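Local coordinates for protein Hia (Haemophilus influenzae, PDB 1S7M) that probably mediates adhesion of the bacterium to host cells, as a homotrimeric autotransporter whose passenger region carries this host-recognition domain, at residues A[82-87]-A[132-137]. Numbering follows the deposited sequence.
Sequences KGLTNL and QVRNAN
The guanidinium of R134 meets K82 O at its edge, near its plane and beyond NH2, while L84 CD2 and the carbonyl carbon of G83 approach it obliquely. Q132, two residues back on strand 129-134, has its CD in the guanidinium plane, off the NE/NH2 side: its OE1 takes R134 NE at 3.0 Å and R134 NH2 at 2.8 Å, a side-on grip of two nitrogens on one oxygen. The NH2 bond runs along an OE1 lone pair; NE is tilted off the carbonyl plane. Q132 CG is anti to its carbonyl carbon (chi1 -67°) and the chain extends beyond it, carrying NE2 across to K82 O, 2.9 Å away and nearly straight at 173°. The carbonyl receives it from above its plane, 46° out, rather than on a lone pair. NE2 also donates to A80 O. L84 comes tip to tip against the same amide, CG lying 3.6 Å from Q132 CD, and its CD2 reaches R134 NE at 3.7 Å. On the NH1 side of the guanidinium, a water accepts from R134 NH1 at 3.0 Å; NH1 further binds R111 O. Chemically, then, the arginine on OE1 and the carbonyls on NE2 together hold the amide's rotation, and the amide ties strand 129-134, in the Trp-ring part, to the 82-84 loop, in the HiaBD2_N part of the same chain. The positive charge would probably polarise that amide, strengthening its NE2 as a donor.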
ATOM      1  N   LYS A  82      14.845   1.046  -8.688  1.00 26.25           N
ATOM      2  CA  LYS A  82      15.556   0.417  -7.589  1.00 25.71           C
ATOM      3  C   LYS A  82      14.975   0.621  -6.210  1.00 26.11           C
ATOM      4  O   LYS A  82      14.820   1.751  -5.751  1.00 26.62           O
ATOM      5  CB  LYS A  82      17.008   0.872  -7.596  1.00 31.35           C
ATOM      6  CG  LYS A  82      17.993  -0.267  -7.413  1.00 35.17           C
ATOM      7  CD  LYS A  82      18.331  -0.494  -5.974  1.00 38.63           C
ATOM      8  CE  LYS A  82      19.308  -1.647  -5.847  1.00 40.33           C
ATOM      9  NZ  LYS A  82      19.692  -1.858  -4.431  1.00 44.36           N
ATOM     10  N   GLY A  83      14.678  -0.485  -5.534  1.00 24.91           N
ATOM     11  CA  GLY A  83      14.117  -0.389  -4.204  1.00 24.97           C
ATOM     12  C   GLY A  83      12.600  -0.380  -4.155  1.00 21.74           C
ATOM     13  O   GLY A  83      12.025  -0.593  -3.093  1.00 24.22           O
ATOM     14  N   LEU A  84      11.940  -0.121  -5.283  1.00 22.53           N
ATOM     15  CA  LEU A  84      10.471  -0.154  -5.295  1.00 21.63           C
ATOM     16  C   LEU A  84      10.053  -1.615  -5.188  1.00 23.10           C
ATOM     17  O   LEU A  84      10.654  -2.473  -5.830  1.00 21.10           O
ATOM     18  CB  LEU A  84       9.911   0.411  -6.599  1.00 19.00           C
ATOM     19  CG  LEU A  84       9.987   1.917  -6.827  1.00 17.74           C
ATOM     20  CD1 LEU A  84       9.266   2.264  -8.121  1.00 16.10           C
ATOM     21  CD2 LEU A  84       9.328   2.630  -5.645  1.00 17.19           C
ATOM     22  N   THR A  85       9.019  -1.891  -4.399  1.00 22.99           N
ATOM     23  CA  THR A  85       8.513  -3.261  -4.226  1.00 22.54           C
ATOM     24  C   THR A  85       8.117  -3.900  -5.571  1.00 22.39           C
ATOM     25  O   THR A  85       7.501  -3.257  -6.422  1.00 22.32           O
ATOM     26  CB  THR A  85       7.296  -3.257  -3.282  1.00 23.19           C
ATOM     27  OG1 THR A  85       7.663  -2.619  -2.048  1.00 25.35           O
ATOM     28  CG2 THR A  85       6.816  -4.668  -2.999  1.00 21.80           C
ATOM     29  N   ASN A  86       8.479  -5.163  -5.775  1.00 19.90           N
ATOM     30  CA  ASN A  86       8.133  -5.843  -7.034  1.00 18.91           C
ATOM     31  C   ASN A  86       6.970  -6.755  -6.729  1.00 18.42           C
ATOM     32  O   ASN A  86       7.139  -7.762  -6.042  1.00 18.06           O
ATOM     33  CB  ASN A  86       9.328  -6.659  -7.562  1.00 19.79           C
ATOM     34  CG  ASN A  86       8.958  -7.543  -8.779  1.00 20.47           C
ATOM     35  OD1 ASN A  86       7.864  -7.445  -9.335  1.00 16.54           O
ATOM     36  ND2 ASN A  86       9.895  -8.386  -9.198  1.00 22.65           N
ATOM     37  N   LEU A  87       5.787  -6.393  -7.219  1.00 17.26           N
ATOM     38  CA  LEU A  87       4.589  -7.176  -6.954  1.00 21.51           C
ATOM     39  C   LEU A  87       4.288  -8.234  -7.982  1.00 22.63           C
ATOM     40  O   LEU A  87       3.336  -8.985  -7.814  1.00 24.82           O
ATOM     41  CB  LEU A  87       3.355  -6.260  -6.862  1.00 20.48           C
ATOM     42  CG  LEU A  87       3.394  -5.198  -5.755  1.00 19.61           C
ATOM     43  CD1 LEU A  87       2.223  -4.246  -5.904  1.00 18.10           C
ATOM     44  CD2 LEU A  87       3.366  -5.897  -4.401  1.00 17.57           C
ATOM     45  N   GLN A 132      11.405   8.676  -7.620  1.00 20.43           N
ATOM     46  CA  GLN A 132      10.305   7.843  -7.142  1.00 18.72           C
ATOM     47  C   GLN A 132       9.372   8.686  -6.268  1.00 20.38           C
ATOM     48  O   GLN A 132       9.806   9.659  -5.616  1.00 18.16           O
ATOM     49  CB  GLN A 132      10.856   6.660  -6.332  1.00 19.74           C
ATOM     50  CG  GLN A 132      11.671   5.652  -7.206  1.00 19.58           C
ATOM     51  CD  GLN A 132      12.401   4.593  -6.382  1.00 20.98           C
ATOM     52  OE1 GLN A 132      12.266   4.539  -5.165  1.00 21.88           O
ATOM     53  NE2 GLN A 132      13.187   3.749  -7.053  1.00 18.96           N
ATOM     54  N   VAL A 133       8.095   8.325  -6.280  1.00 18.56           N
ATOM     55  CA  VAL A 133       7.089   8.971  -5.455  1.00 17.43           C
ATOM     56  C   VAL A 133       6.508   7.875  -4.557  1.00 18.80           C
ATOM     57  O   VAL A 133       5.610   7.104  -4.967  1.00 18.14           O
ATOM     58  CB  VAL A 133       5.949   9.575  -6.291  1.00 16.27           C
ATOM     59  CG1 VAL A 133       4.920  10.346  -5.356  1.00 13.22           C
ATOM     60  CG2 VAL A 133       6.512  10.522  -7.306  1.00 14.51           C
ATOM     61  N   ARG A 134       7.046   7.753  -3.351  1.00 15.89           N
ATOM     62  CA  ARG A 134       6.511   6.756  -2.452  1.00 16.88           C
ATOM     63  C   ARG A 134       5.541   7.446  -1.505  1.00 16.86           C
ATOM     64  O   ARG A 134       5.204   8.619  -1.689  1.00 15.88           O
ATOM     65  CB  ARG A 134       7.630   6.063  -1.688  1.00 17.31           C
ATOM     66  CG  ARG A 134       8.680   5.471  -2.591  1.00 18.09           C
ATOM     67  CD  ARG A 134       9.592   4.561  -1.808  1.00 20.13           C
ATOM     68  NE  ARG A 134      10.765   4.173  -2.585  1.00 22.00           N
ATOM     69  CZ  ARG A 134      11.675   3.297  -2.168  1.00 22.04           C
ATOM     70  NH1 ARG A 134      11.546   2.719  -0.986  1.00 22.11           N
ATOM     71  NH2 ARG A 134      12.709   3.002  -2.928  1.00 21.09           N
ATOM     72  N   ASN A 135       5.102   6.716  -0.497  1.00 18.78           N
ATOM     73  CA  ASN A 135       4.174   7.264   0.468  1.00 19.63           C
ATOM     74  C   ASN A 135       4.792   8.520   1.104  1.00 22.54           C
ATOM     75  O   ASN A 135       5.984   8.547   1.382  1.00 21.86           O
ATOM     76  CB  ASN A 135       3.889   6.203   1.528  1.00 18.02           C
ATOM     77  CG  ASN A 135       2.998   6.700   2.609  1.00 21.02           C
ATOM     78  OD1 ASN A 135       1.838   7.048   2.371  1.00 24.02           O
ATOM     79  ND2 ASN A 135       3.526   6.748   3.821  1.00 21.36           N
ATOM     80  N   ALA A 136       3.958   9.541   1.300  1.00 23.47           N
ATOM     81  CA  ALA A 136       4.339  10.812   1.923  1.00 25.20           C
ATOM     82  C   ALA A 136       5.400  11.634   1.169  1.00 25.47           C
ATOM     83  O   ALA A 136       6.094  12.465   1.771  1.00 24.58           O
ATOM     84  CB  ALA A 136       4.766  10.582   3.383  1.00 23.17           C
ATOM     85  N   ASN A 137       5.528  11.380  -0.137  1.00 22.25           N
ATOM     86  CA  ASN A 137       6.411  12.144  -0.989  1.00 21.58           C
ATOM     87  C   ASN A 137       5.478  13.189  -1.581  1.00 20.05           C
ATOM     88  O   ASN A 137       4.260  12.987  -1.625  1.00 22.22           O
ATOM     89  CB  ASN A 137       7.030  11.295  -2.132  1.00 21.51           C
ATOM     90  CG  ASN A 137       8.413  10.734  -1.778  1.00 24.08           C
ATOM     91  OD1 ASN A 137       9.243  11.421  -1.153  1.00 25.11           O
ATOM     92  ND2 ASN A 137       8.672   9.501  -2.179  1.00 15.00           N
TER
HETATM   93  O   HOH W   1      12.694  -0.061  -0.729  1.00 40.04           O